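Side-chain contacts in haloacid dehalogenase-like hydrolase (Salmonella enterica subsp. enterica serovar Typhi, PDB 4EZE), which probably hydrolyses O-phosphoserine to serine and phosphate, a magnesium-dependent reaction that completes L-serine biosynthesis: residues Arg60-Ala63 / Leu64-Thr67; Leu185-Leu188 / Pro189-Ala193. All blocks are in the same frame, centred on the assembly; numbering follows the deposited sequence.

Contact 1: residues Arg60-Ala63 / Leu64-Thr67; sequences RYAA and LINT
A62 and T67 form an antiparallel hydrogen-bonded pair at the turn end of a hairpin, and because N66 also faces A62 the chain makes a G1 beta bulge where strand 56-62 passes to strand 67-75. The pair is joined both ways: A62 N gives its hydrogen to T67 O at 2.9 Å, and T67 N gives its own to A62 O at 3.2 Å. A62 O also accepts from I65 N, which arrives from the opposite face of the carbonyl plane. The tight A63-L64 turn is tied by N66 N to A63 O.

N66 carries positive phi (45°), a conformation that asparagine tolerates better than most residues with a side chain. With CG anti to the N66 backbone N (chi1 -175°), OD1 reaches the edge of the Y61 ring. There Y61 OH donates to N66 OD1 at 2.8 Å, from above the amide carbonyl plane, with ring and amide planes 70° apart. T67 suits the strand start because its OG1 bonds back to I65 O at 2.8 Å. A62, small and buried among Y69, L310 and L317, lets its CB lie against I65 CG1 at 3.9 Å. The turn is thus clasped by backbone bonds within and by a phenol-to-amide bond on its outer side, so its shape depends little on apolar contact between its own side chains.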
loop_
_atom_site.group_PDB
_atom_site.type_symbol
_atom_site.label_atom_id
_atom_site.label_comp_id
_atom_site.label_asym_id
_atom_site.label_seq_id
_atom_site.Cartn_x
_atom_site.Cartn_y
_atom_site.Cartn_z
ATOM N N ARG A 60 -24.824 3.027 5.946
ATOM C CA ARG A 60 -24.775 3.959 4.835
ATOM C C ARG A 60 -24.251 3.302 3.574
ATOM O O ARG A 60 -23.678 2.218 3.612
ATOM C CB ARG A 60 -23.872 5.124 5.212
ATOM C CG ARG A 60 -24.329 5.820 6.479
ATOM C CD ARG A 60 -23.690 7.195 6.609
ATOM N NE ARG A 60 -24.292 7.927 7.720
ATOM C CZ ARG A 60 -23.864 9.096 8.188
ATOM N NH1 ARG A 60 -22.812 9.699 7.644
ATOM N NH2 ARG A 60 -24.496 9.666 9.209
ATOM N N TYR A 61 -24.422 3.967 2.447
ATOM C CA TYR A 61 -23.925 3.399 1.220
ATOM C C TYR A 61 -23.099 4.391 0.420
ATOM O O TYR A 61 -23.610 5.389 -0.067
ATOM C CB TYR A 61 -25.103 2.915 0.411
ATOM C CG TYR A 61 -24.764 2.444 -0.977
ATOM C CD1 TYR A 61 -24.237 1.178 -1.183
ATOM C CD2 TYR A 61 -25.025 3.241 -2.089
ATOM C CE1 TYR A 61 -23.966 0.720 -2.451
ATOM C CE2 TYR A 61 -24.748 2.794 -3.368
ATOM C CZ TYR A 61 -24.209 1.532 -3.543
ATOM O OH TYR A 61 -23.919 1.051 -4.805
ATOM N N ALA A 62 -21.811 4.123 0.286
ATOM C CA ALA A 62 -20.985 4.962 -0.574
ATOM C C ALA A 62 -21.099 4.520 -2.036
ATOM O O ALA A 62 -20.379 3.625 -2.468
ATOM C CB ALA A 62 -19.541 4.933 -0.122
ATOM N N ALA A 63 -21.985 5.173 -2.796
ATOM C CA ALA A 63 -22.267 4.801 -4.197
ATOM C C ALA A 63 -21.028 4.770 -5.072
ATOM O O ALA A 63 -20.917 3.947 -5.971
ATOM C CB ALA A 63 -23.303 5.754 -4.805
ATOM N N LEU A 64 -20.113 5.697 -4.810
ATOM C CA LEU A 64 -18.973 5.916 -5.680
ATOM C C LEU A 64 -18.098 4.676 -5.716
ATOM O O LEU A 64 -17.445 4.420 -6.718
ATOM C CB LEU A 64 -18.171 7.119 -5.165
ATOM C CG LEU A 64 -17.004 7.654 -5.986
ATOM C CD1 LEU A 64 -17.483 8.027 -7.387
ATOM C CD2 LEU A 64 -16.316 8.843 -5.295
ATOM N N ILE A 65 -18.086 3.898 -4.631
ATOM C CA ILE A 65 -17.280 2.672 -4.594
ATOM C C ILE A 65 -18.151 1.469 -4.359
ATOM O O ILE A 65 -17.671 0.401 -3.994
ATOM C CB ILE A 65 -16.221 2.702 -3.495
ATOM C CG1 ILE A 65 -16.880 2.954 -2.139
ATOM C CG2 ILE A 65 -15.203 3.796 -3.777
ATOM C CD1 ILE A 65 -15.911 2.825 -0.973
ATOM N N ASN A 66 -19.441 1.656 -4.571
ATOM C CA ASN A 66 -20.411 0.581 -4.400
ATOM C C ASN A 66 -20.219 -0.228 -3.137
ATOM O O ASN A 66 -20.141 -1.451 -3.185
ATOM C CB ASN A 66 -20.364 -0.369 -5.577
ATOM C CG ASN A 66 -21.436 -1.406 -5.489
ATOM O OD1 ASN A 66 -22.388 -1.257 -4.725
ATOM N ND2 ASN A 66 -21.297 -2.470 -6.262
ATOM N N THR A 67 -20.163 0.455 -2.004
ATOM C CA THR A 67 -19.844 -0.204 -0.753
ATOM C C THR A 67 -20.787 0.269 0.323
ATOM O O THR A 67 -20.781 1.441 0.683
ATOM C CB THR A 67 -18.412 0.150 -0.309
ATOM O OG1 THR A 67 -17.486 -0.296 -1.298
ATOM C CG2 THR A 67 -18.074 -0.517 1.000
#

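Contact 2: residues Leu185-Leu188 / Pro189-Ala193; sequences LTIL and PVIKA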
loop_
_atom_site.group_PDB
_atom_site.type_symbol
_atom_site.label_atom_id
_atom_site.label_comp_id
_atom_site.label_asym_id
_atom_site.label_seq_id
_atom_site.Cartn_x
_atom_site.Cartn_y
_atom_site.Cartn_z
ATOM N N LEU A 185 -8.553 0.841 -10.120
ATOM C CA LEU A 185 -9.239 1.457 -11.251
ATOM C C LEU A 185 -10.364 2.298 -10.715
ATOM O O LEU A 185 -10.517 3.453 -11.080
ATOM C CB LEU A 185 -9.802 0.420 -12.224
ATOM C CG LEU A 185 -8.767 -0.406 -12.982
ATOM C CD1 LEU A 185 -9.487 -1.462 -13.807
ATOM C CD2 LEU A 185 -7.852 0.459 -13.850
ATOM N N THR A 186 -11.153 1.734 -9.814
ATOM C CA THR A 186 -12.221 2.546 -9.237
ATOM C C THR A 186 -11.692 3.758 -8.462
ATOM O O THR A 186 -12.210 4.861 -8.609
ATOM C CB THR A 186 -13.128 1.747 -8.290
ATOM O OG1 THR A 186 -13.801 0.726 -9.026
ATOM C CG2 THR A 186 -14.161 2.704 -7.639
ATOM N N ILE A 187 -10.660 3.574 -7.645
ATOM C CA ILE A 187 -10.343 4.630 -6.671
ATOM C C ILE A 187 -9.417 5.733 -7.209
ATOM O O ILE A 187 -9.435 6.870 -6.723
ATOM C CB ILE A 187 -9.823 4.053 -5.316
ATOM C CG1 ILE A 187 -10.094 5.054 -4.196
ATOM C CG2 ILE A 187 -8.342 3.694 -5.405
ATOM C CD1 ILE A 187 -11.577 5.362 -4.030
ATOM N N LEU A 188 -8.624 5.406 -8.224
ATOM C CA LEU A 188 -7.611 6.332 -8.750
ATOM C C LEU A 188 -8.144 7.677 -9.281
ATOM O O LEU A 188 -7.548 8.728 -9.068
ATOM C CB LEU A 188 -6.815 5.651 -9.868
ATOM C CG LEU A 188 -5.775 4.688 -9.349
ATOM C CD1 LEU A 188 -5.154 3.982 -10.542
ATOM C CD2 LEU A 188 -4.761 5.471 -8.514
ATOM N N PRO A 189 -9.238 7.628 -10.026
ATOM C CA PRO A 189 -9.910 8.812 -10.561
ATOM C C PRO A 189 -10.483 9.645 -9.423
ATOM O O PRO A 189 -10.564 10.869 -9.508
ATOM C CB PRO A 189 -11.054 8.225 -11.410
ATOM C CG PRO A 189 -10.716 6.776 -11.621
ATOM C CD PRO A 189 -9.826 6.355 -10.492
ATOM N N VAL A 190 -10.876 8.980 -8.353
ATOM C CA VAL A 190 -11.426 9.666 -7.194
ATOM C C VAL A 190 -10.321 10.380 -6.415
ATOM O O VAL A 190 -10.505 11.495 -5.911
ATOM C CB VAL A 190 -12.129 8.642 -6.307
ATOM C CG1 VAL A 190 -12.687 9.305 -5.060
ATOM C CG2 VAL A 190 -13.198 7.931 -7.139
ATOM N N ILE A 191 -9.167 9.731 -6.318
ATOM C CA ILE A 191 -8.006 10.322 -5.648
ATOM C C ILE A 191 -7.676 11.652 -6.313
ATOM O O ILE A 191 -7.413 12.667 -5.651
ATOM C CB ILE A 191 -6.792 9.399 -5.797
ATOM C CG1 ILE A 191 -7.169 7.973 -5.385
ATOM C CG2 ILE A 191 -5.581 9.931 -5.028
ATOM C CD1 ILE A 191 -6.385 7.440 -4.215
ATOM N N LYS A 192 -7.688 11.619 -7.641
ATOM C CA LYS A 192 -7.429 12.790 -8.454
ATOM C C LYS A 192 -8.531 13.836 -8.217
ATOM O O LYS A 192 -8.224 14.995 -7.965
ATOM C CB LYS A 192 -7.349 12.387 -9.928
ATOM C CG LYS A 192 -6.856 13.486 -10.851
ATOM C CD LYS A 192 -7.543 13.387 -12.202
ATOM C CE LYS A 192 -6.628 12.759 -13.232
ATOM N NZ LYS A 192 -5.479 13.664 -13.506
ATOM N N ALA A 193 -9.802 13.422 -8.267
ATOM C CA ALA A 193 -10.925 14.346 -8.058
ATOM C C ALA A 193 -10.842 15.007 -6.710
ATOM O O ALA A 193 -11.471 16.039 -6.501
ATOM C CB ALA A 193 -12.280 13.654 -8.201
#
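I187 meets V190 because its CG1 is turned anti to the backbone N (chi1 -155°) and the next torsion (chi2 60°) turns CD1 across the helix surface, to 4.0 Å from V190 CB. The two branched side chains cross at an angle, one turn apart on helix 184-193. V190 keeps CG2 beside its backbone N, which sets that methyl 3.5 Å from T186 O. I191 follows on the same side, one turn on from I187, though the placing of its CG1 is doubtful. I187 and V190 are buried, and their apolar branches suit the side of the helix turned to the hairpin.

P189 gives the helix its kink. Its ring nitrogen has no hydrogen to return to the turn before, and the ring stands where that bond would run, with P189 CD 3.0 Å from L185 O and P189 CG 3.4 Å from the same oxygen. The next residue is affected too: V190 N is too far from T186 O for the regular bond and makes only a weak one to I187 O. Regular bonding is clear again beyond: K192 N reaches L188 O at 3.2 Å in a fairly straight bond (160°), and A193 N reaches P189 O at 2.9 Å. The long aliphatic and basic chain of K192 leads away from the earlier turn, in keeping with its exposed place.

The buried side of the helix is shared among several neighbours. The hairpin turn 64-67 covers V190 and I187, L310 of a loop adds to the cover of V190, and I191 lies against F196. After a short turn the chain enters strand 197-202 of the six-stranded parallel sheet, the Rossmann-like core of HAD hydrolases.

Contact 1 comes first along the chain, in the N-terminal antiparallel sheet of four strands, whose order and helices resemble a ferredoxin-like fold; contact 2 follows in helix 184-193, beside the parallel sheet of the HAD domain. Their centres are about 14 Å apart, yet the two touch directly: L64 CD2 lies 3.7 Å from V190 CG1, and I65 CG2 lies 4.0 Å from I187 CD1. The hairpin turn thus meets the helix through L64 and I65, and L310 packs on I65 as well as on the helix. Together they probably form part of the interface between the antiparallel-sheet part and the HAD core, away from the predicted nucleophile and the sodium site.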